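Local coordinates for protein aminoglycoside N(3)-acetyltransferase (Enterobacter cloacae, PDB 6NP3) that transfers an acetyl group from acetyl-CoA to the 3-amino group of 2-deoxystreptamine antibiotics such as gentamicin, and so probably confers aminoglycoside resistance, at residues A[170-175]-A[253-258]; A[182-187]-A[203-208]. One frame throughout, in Å; residues are numbered along the deposited sequence.

How the interactions relate
Interaction 1 is buried and almost wholly apolar, a helix-on-helix contact in which small and branched side chains of 170-175 and 253-258 meet. Interaction 2, partly buried, joins segments 182-187 and 203-208, on the two strands of a beta hairpin and the loops at their ends, through backbone bonds, a salt bridge, cation-pi contacts and bridging waters. The second is nested in the chain between the two helices of the first, and their centres lie about 16 Å apart. They meet where Lys182 reaches the C-terminal end of helix 170-176, with NZ probably bonded to Ala175 O, and where Ala175 touches Trp205. Both contribute to the gentamicin pocket: His171 from interaction 1, Ser207 and Asn208 from interaction 2.

Interaction 1 of 2, residues A[170-175]-A[253-258]; sequences LHYAEA and DIVSFG. With LLL ((2R,3R,4R,5R)-2-((1S,2S,3R,4S,6R)-4,6-diamino-3-((2R,3R,6S)-3-amino-6-(aminomethyl)-tetrahydro-2H-pyran-2-yloxy)-2-hydr oxycyclohexyloxy)-5-methyl-4-(methylamino)-tetrahydro-2H-pyran-3,5-diol), chain B.
Two helices pack here behind the gentamicin site, with Leu170, Tyr172 and Ala173 of helix 170-176 set against Ile254, Val255 and Gly258 of helix 251-265. Their local axes come within 8.3 Å and cross at -33°, running in roughly the same direction. Ala173 turns its methyl toward the other helix, where CB lies 3.8 Å from Val255 O and also touches the carbonyl carbon of Gly258. The two branches of Leu170 divide the work: CD2 lies on the backbone, 3.5 Å from Ile254 O, while CD1 meets Ile254 CD1 at 4.0 Å, the two side chains crossing at about a right angle. Gly258, with no side chain, lets Leu170 CD2 and Ala173 CB lie close to its backbone. Val255 CG1, anti to its backbone N (chi1 170°), reaches the Tyr172 ring obliquely, 3.7 Å from CD1. Side chains of helix 146-151 touch both Tyr172 and Val255, and helix 222-233 packs on Leu170 and Ile254.

The other side of helix 170-176 carries the polar chemistry. His171 turns away from helix 251-265, and its NE2 accepts a hydrogen bond of 2.8 Å from gentamicin N32. Its ND1 donates to Glu174 OE2, nearly one helical turn on, at 2.8 Å and 164°. The carboxylate oxygen lies in the imidazole plane but is itself approached from above the carboxylate plane, and this bond helps fix the ring's rotation. One helix thus has an apolar side for helix packing and a histidine-carboxylate pair at the aminoglycoside pocket of this antibiotic N-acetyltransferase.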
ATOM      1  N   LEU A 170       6.338  -1.529   5.156  1.00 11.38           N
ATOM      2  CA  LEU A 170       6.964  -1.460   6.471  1.00 11.31           C
ATOM      3  C   LEU A 170       5.971  -1.567   7.620  1.00 10.91           C
ATOM      4  O   LEU A 170       6.398  -1.843   8.747  1.00 11.68           O
ATOM      5  CB  LEU A 170       7.839  -0.216   6.594  1.00 12.10           C
ATOM      6  CG  LEU A 170       9.236  -0.372   5.994  1.00 12.39           C
ATOM      7  CD1 LEU A 170       9.926   0.961   5.884  1.00 13.25           C
ATOM      8  CD2 LEU A 170      10.042  -1.341   6.843  1.00 13.77           C
ATOM      9  N   HIS A 171       4.676  -1.363   7.385  1.00 10.92           N
ATOM     10  CA  HIS A 171       3.713  -1.720   8.424  1.00 10.74           C
ATOM     11  C   HIS A 171       3.760  -3.201   8.782  1.00 10.80           C
ATOM     12  O   HIS A 171       3.344  -3.551   9.899  1.00 11.81           O
ATOM     13  CB  HIS A 171       2.305  -1.239   8.071  1.00 11.45           C
ATOM     14  CG  HIS A 171       2.194   0.249   7.957  1.00 12.31           C
ATOM     15  ND1 HIS A 171       2.485   1.095   9.003  1.00 12.93           N
ATOM     16  CD2 HIS A 171       1.806   1.046   6.932  1.00 13.63           C
ATOM     17  CE1 HIS A 171       2.285   2.344   8.625  1.00 13.98           C
ATOM     18  NE2 HIS A 171       1.871   2.343   7.372  1.00 14.65           N
ATOM     19  N   TYR A 172       4.235  -4.076   7.894  1.00 10.73           N
ATOM     20  CA  TYR A 172       4.420  -5.472   8.290  1.00 11.05           C
ATOM     21  C   TYR A 172       5.482  -5.579   9.376  1.00 11.08           C
ATOM     22  O   TYR A 172       5.330  -6.340  10.338  1.00 11.29           O
ATOM     23  CB  TYR A 172       4.787  -6.308   7.057  1.00 11.22           C
ATOM     24  CG  TYR A 172       4.978  -7.769   7.372  1.00 11.05           C
ATOM     25  CD1 TYR A 172       6.145  -8.225   7.943  1.00 11.97           C
ATOM     26  CD2 TYR A 172       3.984  -8.691   7.141  1.00 11.69           C
ATOM     27  CE1 TYR A 172       6.318  -9.555   8.292  1.00 12.90           C
ATOM     28  CE2 TYR A 172       4.166 -10.022   7.457  1.00 12.95           C
ATOM     29  CZ  TYR A 172       5.334 -10.449   8.038  1.00 13.69           C
ATOM     30  OH  TYR A 172       5.479 -11.785   8.381  1.00 16.66           O
ATOM     31  N   ALA A 173       6.582  -4.847   9.215  1.00 11.59           N
ATOM     32  CA  ALA A 173       7.620  -4.879  10.234  1.00 11.91           C
ATOM     33  C   ALA A 173       7.072  -4.445  11.583  1.00 12.09           C
ATOM     34  O   ALA A 173       7.432  -5.000  12.628  1.00 12.77           O
ATOM     35  CB  ALA A 173       8.778  -3.982   9.838  1.00 12.45           C
ATOM     36  N   GLU A 174       6.237  -3.418  11.587  1.00 11.97           N
ATOM     37  CA  GLU A 174       5.649  -2.941  12.826  1.00 12.54           C
ATOM     38  C   GLU A 174       4.778  -4.015  13.457  1.00 12.04           C
ATOM     39  O   GLU A 174       4.788  -4.194  14.679  1.00 13.11           O
ATOM     40  CB  GLU A 174       4.841  -1.670  12.544  1.00 12.27           C
ATOM     41  CG  GLU A 174       5.647  -0.476  12.098  1.00 12.50           C
ATOM     42  CD  GLU A 174       4.861   0.764  11.904  1.00 13.77           C
ATOM     43  OE1 GLU A 174       5.467   1.833  12.050  1.00 17.79           O
ATOM     44  OE2 GLU A 174       3.676   0.701  11.550  1.00 14.48           O
ATOM     45  N   ALA A 175       4.002  -4.725  12.634  1.00 12.10           N
ATOM     46  CA  ALA A 175       3.099  -5.749  13.130  1.00 11.63           C
ATOM     47  C   ALA A 175       3.854  -6.870  13.808  1.00 12.03           C
ATOM     48  O   ALA A 175       3.427  -7.333  14.869  1.00 12.33           O
ATOM     49  CB  ALA A 175       2.286  -6.305  11.979  1.00 12.28           C
ATOM     50  N   ASP A 253      13.988  -7.175   1.915  1.00 13.16           N
ATOM     51  CA  ASP A 253      15.171  -6.612   2.561  1.00 13.31           C
ATOM     52  C   ASP A 253      14.822  -5.412   3.434  1.00 12.62           C
ATOM     53  O   ASP A 253      15.299  -5.319   4.569  1.00 13.33           O
ATOM     54  CB  ASP A 253      16.213  -6.226   1.523  1.00 14.52           C
ATOM     55  CG  ASP A 253      17.557  -5.962   2.145  1.00 16.79           C
ATOM     56  OD1 ASP A 253      18.109  -6.883   2.773  1.00 19.38           O
ATOM     57  OD2 ASP A 253      18.049  -4.836   2.006  1.00 18.16           O
ATOM     58  N   ILE A 254      14.000  -4.480   2.947  1.00 12.32           N
ATOM     59  CA  ILE A 254      13.670  -3.311   3.768  1.00 12.10           C
ATOM     60  C   ILE A 254      12.819  -3.703   4.968  1.00 12.22           C
ATOM     61  O   ILE A 254      12.975  -3.139   6.053  1.00 12.64           O
ATOM     62  CB  ILE A 254      13.029  -2.177   2.938  1.00 12.54           C
ATOM     63  CG1 ILE A 254      13.098  -0.846   3.723  1.00 13.08           C
ATOM     64  CG2 ILE A 254      11.616  -2.529   2.506  1.00 12.68           C
ATOM     65  CD1 ILE A 254      12.643   0.359   2.967  1.00 13.39           C
ATOM     66  N   VAL A 255      11.936  -4.687   4.816  1.00 11.87           N
ATOM     67  CA  VAL A 255      11.132  -5.137   5.948  1.00 12.20           C
ATOM     68  C   VAL A 255      11.996  -5.835   6.983  1.00 12.40           C
ATOM     69  O   VAL A 255      11.853  -5.594   8.192  1.00 12.93           O
ATOM     70  CB  VAL A 255       9.941  -5.986   5.462  1.00 13.21           C
ATOM     71  CG1 VAL A 255       9.246  -6.666   6.633  1.00 15.11           C
ATOM     72  CG2 VAL A 255       8.967  -5.080   4.707  1.00 13.29           C
ATOM     73  N   SER A 256      12.912  -6.704   6.566  0.56 12.57           N
ATOM     74  CA  SER A 256      13.816  -7.299   7.542  0.56 13.52           C
ATOM     75  C   SER A 256      14.620  -6.220   8.270  0.56 13.19           C
ATOM     76  O   SER A 256      14.763  -6.246   9.505  0.56 13.21           O
ATOM     77  CB  SER A 256      14.735  -8.287   6.838  0.56 15.59           C
ATOM     78  OG  SER A 256      13.999  -9.399   6.361  0.56 17.86           O
ATOM     79  N   PHE A 257      15.137  -5.247   7.517  1.00 13.70           N
ATOM     80  CA  PHE A 257      15.865  -4.142   8.118  1.00 13.92           C
ATOM     81  C   PHE A 257      14.990  -3.430   9.130  1.00 13.43           C
ATOM     82  O   PHE A 257      15.451  -3.067  10.225  1.00 13.93           O
ATOM     83  CB  PHE A 257      16.324  -3.193   7.017  1.00 14.09           C
ATOM     84  CG  PHE A 257      16.999  -1.942   7.516  1.00 15.16           C
ATOM     85  CD1 PHE A 257      16.258  -0.821   7.825  1.00 15.61           C
ATOM     86  CD2 PHE A 257      18.371  -1.882   7.658  1.00 17.23           C
ATOM     87  CE1 PHE A 257      16.859   0.333   8.273  1.00 16.50           C
ATOM     88  CE2 PHE A 257      18.967  -0.716   8.124  1.00 18.59           C
ATOM     89  CZ  PHE A 257      18.223   0.384   8.383  1.00 18.14           C
ATOM     90  N   GLY A 258      13.713  -3.243   8.808  1.00 13.15           N
ATOM     91  CA  GLY A 258      12.837  -2.512   9.710  1.00 13.21           C
ATOM     92  C   GLY A 258      12.498  -3.264  10.981  1.00 12.39           C
ATOM     93  O   GLY A 258      12.416  -2.665  12.068  1.00 12.98           O
TER
HETATM   94  C11 LLL B 301      -0.128   8.870   6.631  0.81 25.28           C
HETATM   95  O11 LLL B 301       0.110   7.482   6.279  0.81 19.54           O
HETATM   96  C21 LLL B 301       0.593   9.727   5.593  0.81 28.73           C
HETATM   97  N21 LLL B 301       0.200   9.235   4.277  0.81 30.20           N
HETATM   98  C31 LLL B 301       2.060   9.523   5.685  0.81 28.69           C
HETATM   99  C41 LLL B 301       2.514   9.938   7.075  0.81 29.31           C
HETATM  100  C51 LLL B 301       1.735   9.112   8.093  0.81 29.22           C
HETATM  101  O51 LLL B 301       0.356   9.269   7.909  0.81 28.20           O
HETATM  102  C61 LLL B 301       2.064   9.561   9.500  0.81 29.85           C
HETATM  103  N61 LLL B 301       1.285   8.749  10.433  0.81 29.57           N
HETATM  104  C12 LLL B 301      -2.493   4.177   6.554  0.19 17.21           C
HETATM  105  N12 LLL B 301      -3.289   3.036   6.985  0.19 16.97           N
HETATM  106  C22 LLL B 301      -1.005   3.951   6.817  0.81 17.33           C
HETATM  107  C32 LLL B 301      -0.256   5.149   6.269  0.19 19.27           C
HETATM  108  N32 LLL B 301       1.181   4.957   6.479  0.19 20.46           N
HETATM  109  C42 LLL B 301      -0.655   6.467   6.934  0.19 19.52           C
HETATM  110  C52 LLL B 301      -2.169   6.653   6.814  0.19 17.92           C
HETATM  111  O52 LLL B 301      -2.541   7.766   7.593  0.19 17.59           O
HETATM  112  C62 LLL B 301      -2.945   5.443   7.294  0.19 16.77           C
HETATM  113  O62 LLL B 301      -4.314   5.650   6.997  0.81 13.57           O
HETATM  114  C13 LLL B 301      -5.253   5.491   8.062  0.19 15.22           C
HETATM  115  C23 LLL B 301      -6.550   5.003   7.423  0.19 14.76           C
HETATM  116  O23 LLL B 301      -6.263   3.834   6.684  0.19 14.71           O
HETATM  117  C33 LLL B 301      -7.097   6.051   6.437  0.19 14.73           C
HETATM  118  N33 LLL B 301      -8.410   5.614   5.914  0.19 14.61           N
HETATM  119  C43 LLL B 301      -7.228   7.399   7.176  0.19 15.04           C
HETATM  120  O43 LLL B 301      -8.283   7.252   8.105  0.19 15.19           O
HETATM  121  C53 LLL B 301      -5.918   7.752   7.888  0.19 15.04           C
HETATM  122  O53 LLL B 301      -5.485   6.732   8.757  0.19 14.96           O
HETATM  123  C83 LLL B 301      -7.545   8.522   6.180  0.19 15.40           C
HETATM  124  C93 LLL B 301      -8.419   5.625   4.435  0.19 14.62           C

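Interaction 2 of 2, residues A[182-187]-A[203-208]; sequences KRRVTY and SDWDSN. With LLL ((2R,3R,4R,5R)-2-((1S,2S,3R,4S,6R)-4,6-diamino-3-((2R,3R,6S)-3-amino-6-(aminomethyl)-tetrahydro-2H-pyran-2-yloxy)-2-hydr oxycyclohexyloxy)-5-methyl-4-(methylamino)-tetrahydro-2H-pyran-3,5-diol), chain B.
The indole of Trp205 lies between Lys182 and Arg184, one cationic side chain over each face. Arg184 stands its guanidinium perpendicular to the ring, planes 90° apart, in a cation-pi contact that sets NH1 over the centre, 3.4 Å from Trp205 CE2; the chain bends at chi3 (64°) to bring it there. NH2 of the same group reaches back to Ser203 OG at 2.9 Å, nearly in the guanidinium plane, while a water joins NH1 to Asp204 OD1. On the opposite face Lys182 CE makes a CH-pi contact, 3.8 Å from the centroid of the Trp205 six-membered ring, and NZ is also over the face as a cation-pi partner. That ammonium bonds to the carbonyl of Ala177 as well as to that of Ala175.

The two backbones belong to the open end of an antiparallel beta hairpin, strands 184-193 and 196-205. Val185 and Asp204 form a hydrogen-bonded pair, Val185 N meeting Asp204 O at 2.9 Å and Asp204 N returning the bond to Val185 O. Past the strand end, Asp206 N bonds to Arg183 O.

Side by side and pointing the same way, Arg183 and Asp206 form a salt bridge in which NE (3.0 Å) and NH2 both grip OD2; Arg183 NH1 turns to Asp212. Val185 CG1 packs on the carboxylate carbon, 3.6 Å from Asp206 CG. Asp206 OD1 accepts from Asn208 N in an Asx turn, which shapes the chain leading into the antibiotic site. There Ser207 OG accepts from gentamicin N12, and Asn208 uses both ends of its amide: OD1 accepts from O52 at 2.7 Å and ND2 donates to O53 at 3.0 Å, almost straight at 176°.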
ATOM      1  N   LYS A 182       3.400  -1.497  21.957  1.00 16.68           N
ATOM      2  CA  LYS A 182       2.816  -1.298  20.638  1.00 15.24           C
ATOM      3  C   LYS A 182       1.376  -0.813  20.740  1.00 14.82           C
ATOM      4  O   LYS A 182       0.559  -1.355  21.495  1.00 17.06           O
ATOM      5  CB  LYS A 182       2.895  -2.585  19.826  1.00 15.81           C
ATOM      6  CG  LYS A 182       4.329  -2.995  19.543  1.00 16.02           C
ATOM      7  CD  LYS A 182       4.443  -4.449  19.124  1.00 17.56           C
ATOM      8  CE  LYS A 182       3.908  -4.680  17.738  1.00 16.38           C
ATOM      9  NZ  LYS A 182       4.279  -5.996  17.218  1.00 15.44           N
ATOM     10  N   ARG A 183       1.073   0.227  19.980  1.00 14.29           N
ATOM     11  CA  ARG A 183      -0.255   0.804  19.932  1.00 15.10           C
ATOM     12  C   ARG A 183      -1.179   0.002  19.034  1.00 14.33           C
ATOM     13  O   ARG A 183      -0.795  -0.453  17.947  1.00 14.27           O
ATOM     14  CB  ARG A 183      -0.161   2.224  19.379  1.00 15.92           C
ATOM     15  CG  ARG A 183       0.543   3.178  20.302  1.00 16.24           C
ATOM     16  CD  ARG A 183       0.872   4.476  19.606  1.00 17.51           C
ATOM     17  NE  ARG A 183      -0.287   5.156  19.037  1.00 18.81           N
ATOM     18  CZ  ARG A 183      -0.909   6.177  19.612  1.00 21.47           C
ATOM     19  NH1 ARG A 183      -0.505   6.627  20.795  1.00 21.61           N
ATOM     20  NH2 ARG A 183      -1.951   6.748  19.018  1.00 24.21           N
ATOM     21  N   ARG A 184      -2.417  -0.132  19.493  1.00 14.72           N
ATOM     22  CA  ARG A 184      -3.501  -0.740  18.749  1.00 15.35           C
ATOM     23  C   ARG A 184      -4.657   0.245  18.627  1.00 16.15           C
ATOM     24  O   ARG A 184      -4.769   1.220  19.379  1.00 18.45           O
ATOM     25  CB  ARG A 184      -3.942  -2.069  19.375  1.00 16.30           C
ATOM     26  CG  ARG A 184      -2.827  -3.097  19.322  1.00 16.94           C
ATOM     27  CD  ARG A 184      -3.214  -4.409  19.916  1.00 16.64           C
ATOM     28  NE  ARG A 184      -4.297  -5.079  19.206  1.00 16.66           N
ATOM     29  CZ  ARG A 184      -4.134  -5.787  18.093  1.00 16.02           C
ATOM     30  NH1 ARG A 184      -2.942  -5.861  17.516  1.00 16.84           N
ATOM     31  NH2 ARG A 184      -5.172  -6.371  17.516  1.00 15.68           N
ATOM     32  N   VAL A 185      -5.485   0.006  17.621  1.00 15.02           N
ATOM     33  CA  VAL A 185      -6.670   0.810  17.363  1.00 14.93           C
ATOM     34  C   VAL A 185      -7.851  -0.134  17.223  1.00 14.93           C
ATOM     35  O   VAL A 185      -7.703  -1.293  16.826  1.00 15.14           O
ATOM     36  CB  VAL A 185      -6.555   1.674  16.085  1.00 15.91           C
ATOM     37  CG1 VAL A 185      -5.575   2.799  16.281  1.00 17.19           C
ATOM     38  CG2 VAL A 185      -6.181   0.836  14.866  1.00 16.06           C
ATOM     39  N   THR A 186      -9.035   0.377  17.539  1.00 15.26           N
ATOM     40  CA  THR A 186     -10.282  -0.325  17.275  1.00 15.80           C
ATOM     41  C   THR A 186     -11.124   0.504  16.311  1.00 15.01           C
ATOM     42  O   THR A 186     -11.234   1.722  16.464  1.00 15.74           O
ATOM     43  CB  THR A 186     -11.043  -0.581  18.589  1.00 18.04           C
ATOM     44  OG1 THR A 186     -10.297  -1.492  19.411  1.00 19.42           O
ATOM     45  CG2 THR A 186     -12.428  -1.152  18.323  1.00 18.77           C
ATOM     46  N   TYR A 187     -11.670  -0.137  15.287  1.00 14.36           N
ATOM     47  CA  TYR A 187     -12.531   0.556  14.339  1.00 14.03           C
ATOM     48  C   TYR A 187     -13.511  -0.454  13.772  1.00 14.54           C
ATOM     49  O   TYR A 187     -13.396  -1.656  14.014  1.00 14.95           O
ATOM     50  CB  TYR A 187     -11.713   1.275  13.274  1.00 14.52           C
ATOM     51  CG  TYR A 187     -10.723   0.422  12.523  1.00 14.23           C
ATOM     52  CD1 TYR A 187     -11.122  -0.341  11.447  1.00 15.12           C
ATOM     53  CD2 TYR A 187      -9.384   0.411  12.867  1.00 14.95           C
ATOM     54  CE1 TYR A 187     -10.200  -1.114  10.733  1.00 15.11           C
ATOM     55  CE2 TYR A 187      -8.463  -0.337  12.159  1.00 14.07           C
ATOM     56  CZ  TYR A 187      -8.886  -1.117  11.118  1.00 14.11           C
ATOM     57  OH  TYR A 187      -7.983  -1.866  10.392  1.00 14.60           O
ATOM     58  N   SER A 203      -9.813  -4.879  16.278  1.00 16.41           N
ATOM     59  CA  SER A 203      -8.613  -4.133  16.629  1.00 15.36           C
ATOM     60  C   SER A 203      -7.470  -4.551  15.713  1.00 14.57           C
ATOM     61  O   SER A 203      -7.493  -5.630  15.132  1.00 14.94           O
ATOM     62  CB  SER A 203      -8.242  -4.344  18.100  1.00 16.89           C
ATOM     63  OG  SER A 203      -7.828  -5.664  18.342  1.00 18.49           O
ATOM     64  N   ASP A 204      -6.474  -3.683  15.580  1.00 13.50           N
ATOM     65  CA  ASP A 204      -5.286  -3.992  14.794  1.00 12.70           C
ATOM     66  C   ASP A 204      -4.191  -3.052  15.267  1.00 12.22           C
ATOM     67  O   ASP A 204      -4.432  -2.149  16.066  1.00 13.36           O
ATOM     68  CB  ASP A 204      -5.554  -3.870  13.280  1.00 12.77           C
ATOM     69  CG  ASP A 204      -4.737  -4.851  12.442  1.00 12.82           C
ATOM     70  OD1 ASP A 204      -3.649  -5.301  12.916  1.00 13.83           O
ATOM     71  OD2 ASP A 204      -5.188  -5.136  11.309  1.00 12.75           O
ATOM     72  N   TRP A 205      -2.982  -3.278  14.778  1.00 12.25           N
ATOM     73  CA  TRP A 205      -1.908  -2.341  15.073  1.00 12.17           C
ATOM     74  C   TRP A 205      -2.232  -0.948  14.543  1.00 12.81           C
ATOM     75  O   TRP A 205      -2.811  -0.799  13.460  1.00 13.24           O
ATOM     76  CB  TRP A 205      -0.583  -2.853  14.493  1.00 12.67           C
ATOM     77  CG  TRP A 205      -0.300  -4.265  14.918  1.00 12.99           C
ATOM     78  CD1 TRP A 205      -0.307  -5.363  14.139  1.00 13.58           C
ATOM     79  CD2 TRP A 205      -0.038  -4.719  16.247  1.00 13.43           C
ATOM     80  NE1 TRP A 205      -0.030  -6.477  14.879  1.00 14.06           N
ATOM     81  CE2 TRP A 205       0.140  -6.104  16.184  1.00 14.41           C
ATOM     82  CE3 TRP A 205       0.068  -4.089  17.481  1.00 14.89           C
ATOM     83  CZ2 TRP A 205       0.409  -6.869  17.310  1.00 15.89           C
ATOM     84  CZ3 TRP A 205       0.323  -4.867  18.600  1.00 15.81           C
ATOM     85  CH2 TRP A 205       0.489  -6.228  18.501  1.00 16.52           C
ATOM     86  N   ASP A 206      -1.815   0.078  15.273  1.00 12.69           N
ATOM     87  CA  ASP A 206      -2.024   1.451  14.824  1.00 12.88           C
ATOM     88  C   ASP A 206      -1.128   1.718  13.620  1.00 13.67           C
ATOM     89  O   ASP A 206       0.103   1.713  13.743  1.00 16.34           O
ATOM     90  CB  ASP A 206      -1.725   2.390  15.986  1.00 13.29           C
ATOM     91  CG  ASP A 206      -2.128   3.808  15.724  1.00 14.46           C
ATOM     92  OD1 ASP A 206      -2.422   4.158  14.553  1.00 15.06           O
ATOM     93  OD2 ASP A 206      -2.177   4.558  16.757  1.00 16.08           O
ATOM     94  N   SER A 207      -1.736   1.953  12.451  1.00 12.58           N
ATOM     95  CA  SER A 207      -0.950   2.267  11.258  1.00 12.96           C
ATOM     96  C   SER A 207      -0.548   3.732  11.177  1.00 13.33           C
ATOM     97  O   SER A 207       0.096   4.128  10.201  1.00 14.77           O
ATOM     98  CB  SER A 207      -1.654   1.830   9.973  1.00 13.68           C
ATOM     99  OG  SER A 207      -2.794   2.617   9.736  1.00 14.09           O
ATOM    100  N   ASN A 208      -0.921   4.532  12.179  1.00 13.57           N
ATOM    101  CA  ASN A 208      -0.504   5.923  12.289  1.00 15.15           C
ATOM    102  C   ASN A 208       0.511   6.146  13.409  1.00 16.91           C
ATOM    103  O   ASN A 208       0.588   7.235  13.983  1.00 21.58           O
ATOM    104  CB  ASN A 208      -1.714   6.832  12.452  1.00 15.40           C
ATOM    105  CG  ASN A 208      -2.464   6.980  11.176  1.00 15.94           C
ATOM    106  OD1 ASN A 208      -1.890   7.323  10.143  1.00 17.24           O
ATOM    107  ND2 ASN A 208      -3.731   6.690  11.217  1.00 16.41           N
TER
HETATM  108  C11 LLL B 301      -0.128   8.870   6.631  0.81 25.28           C
HETATM  109  O11 LLL B 301       0.110   7.482   6.279  0.81 19.54           O
HETATM  110  C21 LLL B 301       0.593   9.727   5.593  0.81 28.73           C
HETATM  111  N21 LLL B 301       0.200   9.235   4.277  0.81 30.20           N
HETATM  112  C31 LLL B 301       2.060   9.523   5.685  0.81 28.69           C
HETATM  113  C41 LLL B 301       2.514   9.938   7.075  0.81 29.31           C
HETATM  114  C51 LLL B 301       1.735   9.112   8.093  0.81 29.22           C
HETATM  115  O51 LLL B 301       0.356   9.269   7.909  0.81 28.20           O
HETATM  116  C61 LLL B 301       2.064   9.561   9.500  0.81 29.85           C
HETATM  117  N61 LLL B 301       1.285   8.749  10.433  0.81 29.57           N
HETATM  118  C12 LLL B 301      -2.493   4.177   6.554  0.19 17.21           C
HETATM  119  N12 LLL B 301      -3.289   3.036   6.985  0.19 16.97           N
HETATM  120  C22 LLL B 301      -1.005   3.951   6.817  0.81 17.33           C
HETATM  121  C32 LLL B 301      -0.256   5.149   6.269  0.19 19.27           C
HETATM  122  N32 LLL B 301       1.181   4.957   6.479  0.19 20.46           N
HETATM  123  C42 LLL B 301      -0.655   6.467   6.934  0.19 19.52           C
HETATM  124  C52 LLL B 301      -2.169   6.653   6.814  0.19 17.92           C
HETATM  125  O52 LLL B 301      -2.541   7.766   7.593  0.19 17.59           O
HETATM  126  C62 LLL B 301      -2.945   5.443   7.294  0.19 16.77           C
HETATM  127  O62 LLL B 301      -4.314   5.650   6.997  0.81 13.57           O
HETATM  128  C13 LLL B 301      -5.253   5.491   8.062  0.19 15.22           C
HETATM  129  C23 LLL B 301      -6.550   5.003   7.423  0.19 14.76           C
HETATM  130  O23 LLL B 301      -6.263   3.834   6.684  0.19 14.71           O
HETATM  131  C33 LLL B 301      -7.097   6.051   6.437  0.19 14.73           C
HETATM  132  N33 LLL B 301      -8.410   5.614   5.914  0.19 14.61           N
HETATM  133  C43 LLL B 301      -7.228   7.399   7.176  0.19 15.04           C
HETATM  134  O43 LLL B 301      -8.283   7.252   8.105  0.19 15.19           O
HETATM  135  C53 LLL B 301      -5.918   7.752   7.888  0.19 15.04           C
HETATM  136  O53 LLL B 301      -5.485   6.732   8.757  0.19 14.96           O
HETATM  137  C83 LLL B 301      -7.545   8.522   6.180  0.19 15.40           C
HETATM  138  C93 LLL B 301      -8.419   5.625   4.435  0.19 14.62           C
HETATM  139  O   HOH W   1      -3.615  -7.261  15.117  1.00 23.49           O
HETATM  140  O   HOH W   2      -3.601   3.925  19.121  1.00 27.93           O
HETATM  141  O   HOH W   3      -6.396  -5.236  21.128  1.00 38.08           O
HETATM  142  O   HOH W   4      -7.644  -4.613  10.543  1.00 12.86           O